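PDB 3MYR: hydrogenase (NiFe) small subunit HydA from Allochromatium vinosum, which probably catalyses, together with its large subunit, the oxidation of hydrogen with transfer of electrons to an acceptor, carrying them through its iron-sulfur clusters. Local coordinates for residues 61-75 with 100-114. Numbering follows the deposited sequence.
With SF4 (iron/sulfur cluster), chain I.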
ATOM      1  N   MET A  61     -20.281  -7.063  18.009  1.00 29.07           N
ATOM      2  CA  MET A  61     -20.422  -6.257  19.198  1.00 31.48           C
ATOM      3  C   MET A  61     -21.607  -6.777  20.066  1.00 33.52           C
ATOM      4  O   MET A  61     -21.493  -6.821  21.286  1.00 33.57           O
ATOM      5  CB  MET A  61     -20.655  -4.789  18.857  1.00 32.93           C
ATOM      6  CG  MET A  61     -19.395  -4.077  18.230  1.00 33.31           C
ATOM      7  SD  MET A  61     -19.968  -2.608  17.364  1.00 33.81           S
ATOM      8  CE  MET A  61     -20.895  -1.753  18.644  1.00 37.48           C
ATOM      9  N   ASP A  62     -22.695  -7.201  19.413  1.00 32.26           N
ATOM     10  CA  ASP A  62     -23.895  -7.723  20.102  1.00 35.03           C
ATOM     11  C   ASP A  62     -23.601  -9.045  20.860  1.00 35.35           C
ATOM     12  O   ASP A  62     -23.914  -9.172  22.020  1.00 35.93           O
ATOM     13  CB  ASP A  62     -25.009  -7.940  19.058  1.00 34.47           C
ATOM     14  CG  ASP A  62     -26.378  -8.331  19.701  1.00 45.45           C
ATOM     15  OD1 ASP A  62     -26.846  -7.564  20.563  1.00 48.72           O
ATOM     16  OD2 ASP A  62     -27.001  -9.381  19.331  1.00 47.83           O
ATOM     17  N   GLU A  63     -22.932  -9.991  20.214  1.00 35.33           N
ATOM     18  CA  GLU A  63     -22.767 -11.321  20.756  1.00 37.04           C
ATOM     19  C   GLU A  63     -21.628 -11.458  21.743  1.00 36.61           C
ATOM     20  O   GLU A  63     -21.595 -12.407  22.486  1.00 36.16           O
ATOM     21  CB  GLU A  63     -22.585 -12.296  19.599  1.00 36.49           C
ATOM     22  CG  GLU A  63     -23.872 -12.256  18.751  1.00 44.08           C
ATOM     23  CD  GLU A  63     -23.994 -13.321  17.671  1.00 50.65           C
ATOM     24  OE1 GLU A  63     -25.156 -13.519  17.213  1.00 60.06           O
ATOM     25  OE2 GLU A  63     -22.977 -13.923  17.263  1.00 49.29           O
ATOM     26  N   ASN A  64     -20.713 -10.493  21.788  1.00 34.56           N
ATOM     27  CA  ASN A  64     -19.535 -10.639  22.619  1.00 32.57           C
ATOM     28  C   ASN A  64     -19.393  -9.477  23.562  1.00 33.73           C
ATOM     29  O   ASN A  64     -18.273  -9.108  23.963  1.00 31.93           O
ATOM     30  CB  ASN A  64     -18.330 -10.694  21.705  1.00 33.43           C
ATOM     31  CG  ASN A  64     -18.345 -11.914  20.821  1.00 32.88           C
ATOM     32  OD1 ASN A  64     -18.220 -13.014  21.302  1.00 36.51           O
ATOM     33  ND2 ASN A  64     -18.588 -11.720  19.542  1.00 32.40           N
ATOM     34  N   ARG A  65     -20.530  -8.885  23.904  1.00 33.12           N
ATOM     35  CA  ARG A  65     -20.567  -7.657  24.689  1.00 34.76           C
ATOM     36  C   ARG A  65     -19.739  -7.815  25.938  1.00 34.07           C
ATOM     37  O   ARG A  65     -19.842  -8.830  26.586  1.00 33.61           O
ATOM     38  CB  ARG A  65     -22.013  -7.343  25.063  1.00 38.27           C
ATOM     39  CG  ARG A  65     -22.197  -6.137  25.930  1.00 43.19           C
ATOM     40  CD  ARG A  65     -23.434  -6.400  26.810  1.00 57.99           C
ATOM     41  NE  ARG A  65     -24.008  -5.208  27.445  1.00 61.61           N
ATOM     42  CZ  ARG A  65     -24.684  -4.257  26.796  1.00 63.50           C
ATOM     43  NH1 ARG A  65     -24.828  -4.315  25.463  1.00 62.62           N
ATOM     44  NH2 ARG A  65     -25.188  -3.233  27.487  1.00 60.83           N
ATOM     45  N   GLY A  66     -18.862  -6.840  26.225  1.00 31.80           N
ATOM     46  CA  GLY A  66     -17.993  -6.887  27.389  1.00 29.88           C
ATOM     47  C   GLY A  66     -16.720  -7.675  27.113  1.00 29.94           C
ATOM     48  O   GLY A  66     -15.833  -7.674  27.918  1.00 31.30           O
ATOM     49  N   GLN A  67     -16.619  -8.395  26.001  1.00 29.38           N
ATOM     50  CA  GLN A  67     -15.567  -9.429  25.896  1.00 29.27           C
ATOM     51  C   GLN A  67     -14.706  -9.177  24.687  1.00 27.35           C
ATOM     52  O   GLN A  67     -13.644  -9.718  24.606  1.00 26.94           O
ATOM     53  CB  GLN A  67     -16.117 -10.881  25.771  1.00 29.78           C
ATOM     54  CG  GLN A  67     -17.060 -11.359  26.941  1.00 41.40           C
ATOM     55  CD  GLN A  67     -16.366 -11.317  28.317  1.00 52.89           C
ATOM     56  OE1 GLN A  67     -15.240 -11.823  28.501  1.00 55.71           O
ATOM     57  NE2 GLN A  67     -17.018 -10.655  29.280  1.00 58.29           N
ATOM     58  N   TYR A  68     -15.161  -8.422  23.705  1.00 26.17           N
ATOM     59  CA  TYR A  68     -14.347  -8.351  22.476  1.00 24.31           C
ATOM     60  C   TYR A  68     -13.153  -7.374  22.595  1.00 23.46           C
ATOM     61  O   TYR A  68     -13.188  -6.411  23.348  1.00 22.99           O
ATOM     62  CB  TYR A  68     -15.230  -8.105  21.252  1.00 22.36           C
ATOM     63  CG  TYR A  68     -16.000  -6.788  21.348  1.00 26.35           C
ATOM     64  CD1 TYR A  68     -15.426  -5.591  20.910  1.00 19.84           C
ATOM     65  CD2 TYR A  68     -17.283  -6.745  21.896  1.00 24.40           C
ATOM     66  CE1 TYR A  68     -16.162  -4.372  21.002  1.00 23.71           C
ATOM     67  CE2 TYR A  68     -18.030  -5.551  21.988  1.00 25.80           C
ATOM     68  CZ  TYR A  68     -17.463  -4.382  21.550  1.00 25.12           C
ATOM     69  OH  TYR A  68     -18.183  -3.223  21.675  1.00 25.62           O
ATOM     70  N   LEU A  69     -12.120  -7.604  21.807  1.00 22.10           N
ATOM     71  CA  LEU A  69     -11.007  -6.698  21.726  1.00 23.93           C
ATOM     72  C   LEU A  69     -11.179  -5.779  20.501  1.00 22.74           C
ATOM     73  O   LEU A  69     -11.561  -6.247  19.421  1.00 21.19           O
ATOM     74  CB  LEU A  69      -9.804  -7.589  21.465  1.00 22.95           C
ATOM     75  CG  LEU A  69      -8.397  -7.270  21.905  1.00 33.40           C
ATOM     76  CD1 LEU A  69      -7.468  -7.590  20.765  1.00 28.47           C
ATOM     77  CD2 LEU A  69      -8.081  -5.897  22.561  1.00 30.55           C
ATOM     78  N   VAL A  70     -10.899  -4.485  20.645  1.00 20.89           N
ATOM     79  CA  VAL A  70     -10.929  -3.604  19.502  1.00 21.13           C
ATOM     80  C   VAL A  70      -9.444  -3.261  19.217  1.00 21.80           C
ATOM     81  O   VAL A  70      -8.689  -2.944  20.144  1.00 21.51           O
ATOM     82  CB  VAL A  70     -11.760  -2.314  19.795  1.00 22.70           C
ATOM     83  CG1 VAL A  70     -11.719  -1.330  18.631  1.00 16.17           C
ATOM     84  CG2 VAL A  70     -13.199  -2.714  20.051  1.00 23.71           C
ATOM     85  N   ILE A  71      -9.007  -3.414  17.971  1.00 19.55           N
ATOM     86  CA  ILE A  71      -7.703  -2.849  17.560  1.00 19.61           C
ATOM     87  C   ILE A  71      -7.993  -1.661  16.637  1.00 21.09           C
ATOM     88  O   ILE A  71      -8.936  -1.735  15.787  1.00 20.60           O
ATOM     89  CB  ILE A  71      -6.887  -3.914  16.845  1.00 18.58           C
ATOM     90  CG1 ILE A  71      -6.699  -5.108  17.841  1.00 22.38           C
ATOM     91  CG2 ILE A  71      -5.549  -3.321  16.385  1.00 18.71           C
ATOM     92  CD1 ILE A  71      -5.913  -6.278  17.287  1.00 20.90           C
ATOM     93  N   VAL A  72      -7.332  -0.518  16.892  1.00 19.80           N
ATOM     94  CA  VAL A  72      -7.594   0.677  16.045  1.00 19.51           C
ATOM     95  C   VAL A  72      -6.272   1.028  15.375  1.00 21.88           C
ATOM     96  O   VAL A  72      -5.222   1.135  16.040  1.00 20.96           O
ATOM     97  CB  VAL A  72      -7.973   1.917  16.849  1.00 21.16           C
ATOM     98  CG1 VAL A  72      -8.172   3.125  15.922  1.00 19.49           C
ATOM     99  CG2 VAL A  72      -9.172   1.677  17.696  1.00 19.07           C
ATOM    100  N   ASP A  73      -6.360   1.271  14.080  1.00 20.58           N
ATOM    101  CA  ASP A  73      -5.273   1.653  13.208  1.00 21.06           C
ATOM    102  C   ASP A  73      -5.640   3.093  12.734  1.00 21.12           C
ATOM    103  O   ASP A  73      -6.729   3.284  12.186  1.00 20.17           O
ATOM    104  CB  ASP A  73      -5.324   0.704  11.969  1.00 23.51           C
ATOM    105  CG  ASP A  73      -4.093   0.779  11.201  1.00 31.63           C
ATOM    106  OD1 ASP A  73      -3.275   1.607  11.648  1.00 36.96           O
ATOM    107  OD2 ASP A  73      -3.915   0.123  10.158  1.00 41.60           O
ATOM    108  N   GLY A  74      -4.715   4.077  12.818  1.00 18.01           N
ATOM    109  CA  GLY A  74      -4.994   5.451  12.293  1.00 15.86           C
ATOM    110  C   GLY A  74      -5.513   6.393  13.363  1.00 19.16           C
ATOM    111  O   GLY A  74      -6.119   5.968  14.340  1.00 20.93           O
ATOM    112  N   SER A  75      -5.332   7.684  13.147  1.00 19.24           N
ATOM    113  CA  SER A  75      -5.889   8.728  14.002  1.00 20.27           C
ATOM    114  C   SER A  75      -7.354   8.937  13.641  1.00 19.80           C
ATOM    115  O   SER A  75      -7.861   8.360  12.684  1.00 19.84           O
ATOM    116  CB  SER A  75      -5.072  10.037  13.853  1.00 18.84           C
ATOM    117  OG  SER A  75      -5.160  10.426  12.477  1.00 22.50           O
ATOM    118  N   THR A 100     -18.083   1.538  19.052  1.00 23.21           N
ATOM    119  CA  THR A 100     -17.505   0.220  19.053  1.00 23.86           C
ATOM    120  C   THR A 100     -16.710  -0.055  20.348  1.00 25.14           C
ATOM    121  O   THR A 100     -16.747  -1.172  20.879  1.00 26.21           O
ATOM    122  CB  THR A 100     -16.570   0.087  17.860  1.00 23.77           C
ATOM    123  OG1 THR A 100     -17.305   0.456  16.689  1.00 25.38           O
ATOM    124  CG2 THR A 100     -16.085  -1.311  17.695  1.00 27.66           C
ATOM    125  N   VAL A 101     -16.044   0.954  20.908  1.00 23.65           N
ATOM    126  CA  VAL A 101     -15.270   0.705  22.134  1.00 22.50           C
ATOM    127  C   VAL A 101     -16.200   0.635  23.361  1.00 24.27           C
ATOM    128  O   VAL A 101     -15.790   0.133  24.381  1.00 23.64           O
ATOM    129  CB  VAL A 101     -14.117   1.714  22.404  1.00 20.93           C
ATOM    130  CG1 VAL A 101     -13.191   1.829  21.182  1.00 21.42           C
ATOM    131  CG2 VAL A 101     -14.676   3.094  22.790  1.00 21.66           C
ATOM    132  N   GLU A 102     -17.424   1.134  23.280  1.00 25.58           N
ATOM    133  CA  GLU A 102     -18.259   1.241  24.495  1.00 27.66           C
ATOM    134  C   GLU A 102     -18.340  -0.080  25.300  1.00 29.03           C
ATOM    135  O   GLU A 102     -18.139  -0.085  26.484  1.00 25.76           O
ATOM    136  CB  GLU A 102     -19.685   1.714  24.202  1.00 30.71           C
ATOM    137  CG  GLU A 102     -20.399   2.029  25.547  1.00 37.39           C
ATOM    138  CD  GLU A 102     -21.784   2.575  25.368  1.00 52.80           C
ATOM    139  OE1 GLU A 102     -22.322   3.097  26.375  1.00 58.78           O
ATOM    140  OE2 GLU A 102     -22.350   2.477  24.242  1.00 55.27           O
ATOM    141  N   HIS A 103     -18.474  -1.202  24.626  1.00 28.83           N
ATOM    142  CA  HIS A 103     -18.546  -2.492  25.330  1.00 29.07           C
ATOM    143  C   HIS A 103     -17.382  -3.423  25.078  1.00 28.67           C
ATOM    144  O   HIS A 103     -17.526  -4.625  25.296  1.00 27.56           O
ATOM    145  CB  HIS A 103     -19.873  -3.172  24.928  1.00 29.28           C
ATOM    146  CG  HIS A 103     -21.084  -2.381  25.362  1.00 33.79           C
ATOM    147  ND1 HIS A 103     -21.342  -2.092  26.698  1.00 39.96           N
ATOM    148  CD2 HIS A 103     -22.024  -1.716  24.642  1.00 33.79           C
ATOM    149  CE1 HIS A 103     -22.422  -1.327  26.780  1.00 39.98           C
ATOM    150  NE2 HIS A 103     -22.872  -1.110  25.549  1.00 41.62           N
ATOM    151  N   ALA A 104     -16.237  -2.889  24.616  1.00 26.56           N
ATOM    152  CA  ALA A 104     -15.021  -3.722  24.464  1.00 26.48           C
ATOM    153  C   ALA A 104     -14.461  -4.152  25.824  1.00 25.71           C
ATOM    154  O   ALA A 104     -14.575  -3.383  26.774  1.00 23.04           O
ATOM    155  CB  ALA A 104     -13.923  -2.954  23.666  1.00 24.20           C
ATOM    156  N   ALA A 105     -13.813  -5.323  25.911  1.00 24.76           N
ATOM    157  CA  ALA A 105     -12.969  -5.625  27.046  1.00 26.25           C
ATOM    158  C   ALA A 105     -11.747  -4.654  27.092  1.00 27.71           C
ATOM    159  O   ALA A 105     -11.344  -4.187  28.158  1.00 28.02           O
ATOM    160  CB  ALA A 105     -12.438  -7.128  26.958  1.00 27.11           C
ATOM    161  N   ALA A 106     -11.122  -4.397  25.933  1.00 26.27           N
ATOM    162  CA  ALA A 106      -9.901  -3.571  25.906  1.00 24.73           C
ATOM    163  C   ALA A 106      -9.736  -3.067  24.489  1.00 23.05           C
ATOM    164  O   ALA A 106     -10.395  -3.573  23.563  1.00 23.34           O
ATOM    165  CB  ALA A 106      -8.683  -4.394  26.340  1.00 23.70           C
ATOM    166  N   VAL A 107      -8.877  -2.075  24.319  1.00 21.06           N
ATOM    167  CA  VAL A 107      -8.593  -1.466  23.020  1.00 20.78           C
ATOM    168  C   VAL A 107      -7.058  -1.403  22.850  1.00 21.81           C
ATOM    169  O   VAL A 107      -6.328  -0.950  23.735  1.00 20.32           O
ATOM    170  CB  VAL A 107      -9.125   0.014  22.955  1.00 21.62           C
ATOM    171  CG1 VAL A 107      -8.973   0.590  21.550  1.00 20.96           C
ATOM    172  CG2 VAL A 107     -10.585   0.076  23.380  1.00 21.43           C
ATOM    173  N   ILE A 108      -6.577  -1.835  21.699  1.00 21.30           N
ATOM    174  CA  ILE A 108      -5.179  -1.657  21.372  1.00 21.08           C
ATOM    175  C   ILE A 108      -5.115  -0.649  20.282  1.00 20.42           C
ATOM    176  O   ILE A 108      -5.761  -0.806  19.236  1.00 19.41           O
ATOM    177  CB  ILE A 108      -4.599  -2.960  20.802  1.00 22.60           C
ATOM    178  CG1 ILE A 108      -4.652  -4.043  21.878  1.00 25.06           C
ATOM    179  CG2 ILE A 108      -3.159  -2.737  20.304  1.00 21.29           C
ATOM    180  CD1 ILE A 108      -4.177  -5.435  21.329  1.00 28.36           C
ATOM    181  N   ALA A 109      -4.363   0.421  20.544  1.00 18.64           N
ATOM    182  CA  ALA A 109      -4.055   1.383  19.519  1.00 19.56           C
ATOM    183  C   ALA A 109      -2.724   0.957  18.876  1.00 19.90           C
ATOM    184  O   ALA A 109      -1.649   1.097  19.472  1.00 19.23           O
ATOM    185  CB  ALA A 109      -3.935   2.828  20.164  1.00 16.26           C
ATOM    186  N   VAL A 110      -2.793   0.461  17.661  1.00 18.57           N
ATOM    187  CA  VAL A 110      -1.598  -0.008  16.948  1.00 18.44           C
ATOM    188  C   VAL A 110      -1.103   1.104  16.041  1.00 17.84           C
ATOM    189  O   VAL A 110      -1.887   1.728  15.283  1.00 16.16           O
ATOM    190  CB  VAL A 110      -1.926  -1.323  16.170  1.00 19.63           C
ATOM    191  CG1 VAL A 110      -2.906  -0.978  15.047  1.00 21.99           C
ATOM    192  CG2 VAL A 110      -0.658  -1.813  15.409  1.00 19.75           C
ATOM    193  N   GLY A 111       0.196   1.392  16.111  1.00 15.77           N
ATOM    194  CA  GLY A 111       0.767   2.444  15.237  1.00 14.03           C
ATOM    195  C   GLY A 111       0.795   3.780  15.988  1.00 14.90           C
ATOM    196  O   GLY A 111      -0.078   4.073  16.840  1.00 13.87           O
ATOM    197  N   THR A 112       1.776   4.588  15.668  1.00 15.75           N
ATOM    198  CA  THR A 112       1.914   5.905  16.249  1.00 17.60           C
ATOM    199  C   THR A 112       0.700   6.851  15.951  1.00 18.92           C
ATOM    200  O   THR A 112       0.384   7.702  16.771  1.00 19.25           O
ATOM    201  CB  THR A 112       3.252   6.558  15.770  1.00 18.09           C
ATOM    202  OG1 THR A 112       4.317   5.713  16.181  1.00 16.54           O
ATOM    203  CG2 THR A 112       3.490   7.971  16.414  1.00 16.72           C
ATOM    204  N   CYS A 113       0.031   6.693  14.807  1.00 17.31           N
ATOM    205  CA  CYS A 113      -1.126   7.574  14.563  1.00 17.59           C
ATOM    206  C   CYS A 113      -2.257   7.326  15.567  1.00 18.44           C
ATOM    207  O   CYS A 113      -2.794   8.259  16.194  1.00 19.23           O
ATOM    208  CB  CYS A 113      -1.655   7.361  13.140  1.00 14.65           C
ATOM    209  SG  CYS A 113      -0.423   7.677  11.792  1.00 18.70           S
ATOM    210  N   ALA A 114      -2.652   6.071  15.733  1.00 18.31           N
ATOM    211  CA  ALA A 114      -3.695   5.747  16.711  1.00 17.84           C
ATOM    212  C   ALA A 114      -3.228   6.043  18.135  1.00 19.98           C
ATOM    213  O   ALA A 114      -3.992   6.540  18.944  1.00 18.93           O
ATOM    214  CB  ALA A 114      -4.108   4.278  16.573  1.00 15.32           C
TER
HETATM  215 FE1  SF4 I2001       2.651   4.791  10.326  1.00 15.82          FE
HETATM  216 FE2  SF4 I2001       0.760   2.860  11.023  0.50 17.11          FE
HETATM  217 FE3  SF4 I2001       0.132   5.612  11.111  1.00 21.70          FE
HETATM  218 FE4  SF4 I2001       0.681   4.000   8.655  1.00 19.46          FE
HETATM  219  S1  SF4 I2001      -1.203   3.903  10.187  0.50 18.18           S
HETATM  220  S2  SF4 I2001       1.189   6.121   9.190  1.00 18.21           S
HETATM  221  S3  SF4 I2001       2.454   2.783   9.412  1.00 16.72           S
HETATM  222  S4  SF4 I2001       1.689   4.552  12.355  1.00 21.00           S
HETATM  223  O   HOH W   1      -2.091   3.963  13.839  1.00 15.71           O
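Tyr68 lays one ring face over Ala104, whose CA sits 3.9 Å from the ring centroid in a CH-pi contact, while the Tyr68 OH donates to Thr100 O at 2.6 Å, near the ring plane. Tyr68 CG stands between backbone N and carbonyl carbon (chi1 61°), swinging the ring across the turn 101-104, where the short side chain of Ala104 suits the place, its CB 3.8 Å from Tyr68 CE1. A phenylalanine here would probably keep the face contact but leave Thr100 O without this donor. Beside it, the Arg65 guanidinium stacks flat on the His103 imidazole, planes 24° apart and centres 3.9 Å apart; Glu102 CG covers the other face of that ring. Gly66, at a positive phi that favours glycine, donates its N to His103 O.

Beyond the turn, strands 69-73 and 106-110 run parallel as sheet neighbours, joined through helix 93-101 in a beta-alpha-beta crossover. Branched side chains suit both faces: Ile71 CG2 meets Val110 CG1 at 3.8 Å, and Val72 CG2 meets Val107 CG1 at 4.0 Å. At the far end a water joins Gly74 N, Val110 O and Ala114 N, next to Cys113, whose SG binds FE3 of the [4Fe-4S] cluster at 2.2 Å. Strand 5-10 pairs with the other edge of 69-73; helix 151-164 covers the Ile71 face and helix 132-135 the Val72 face.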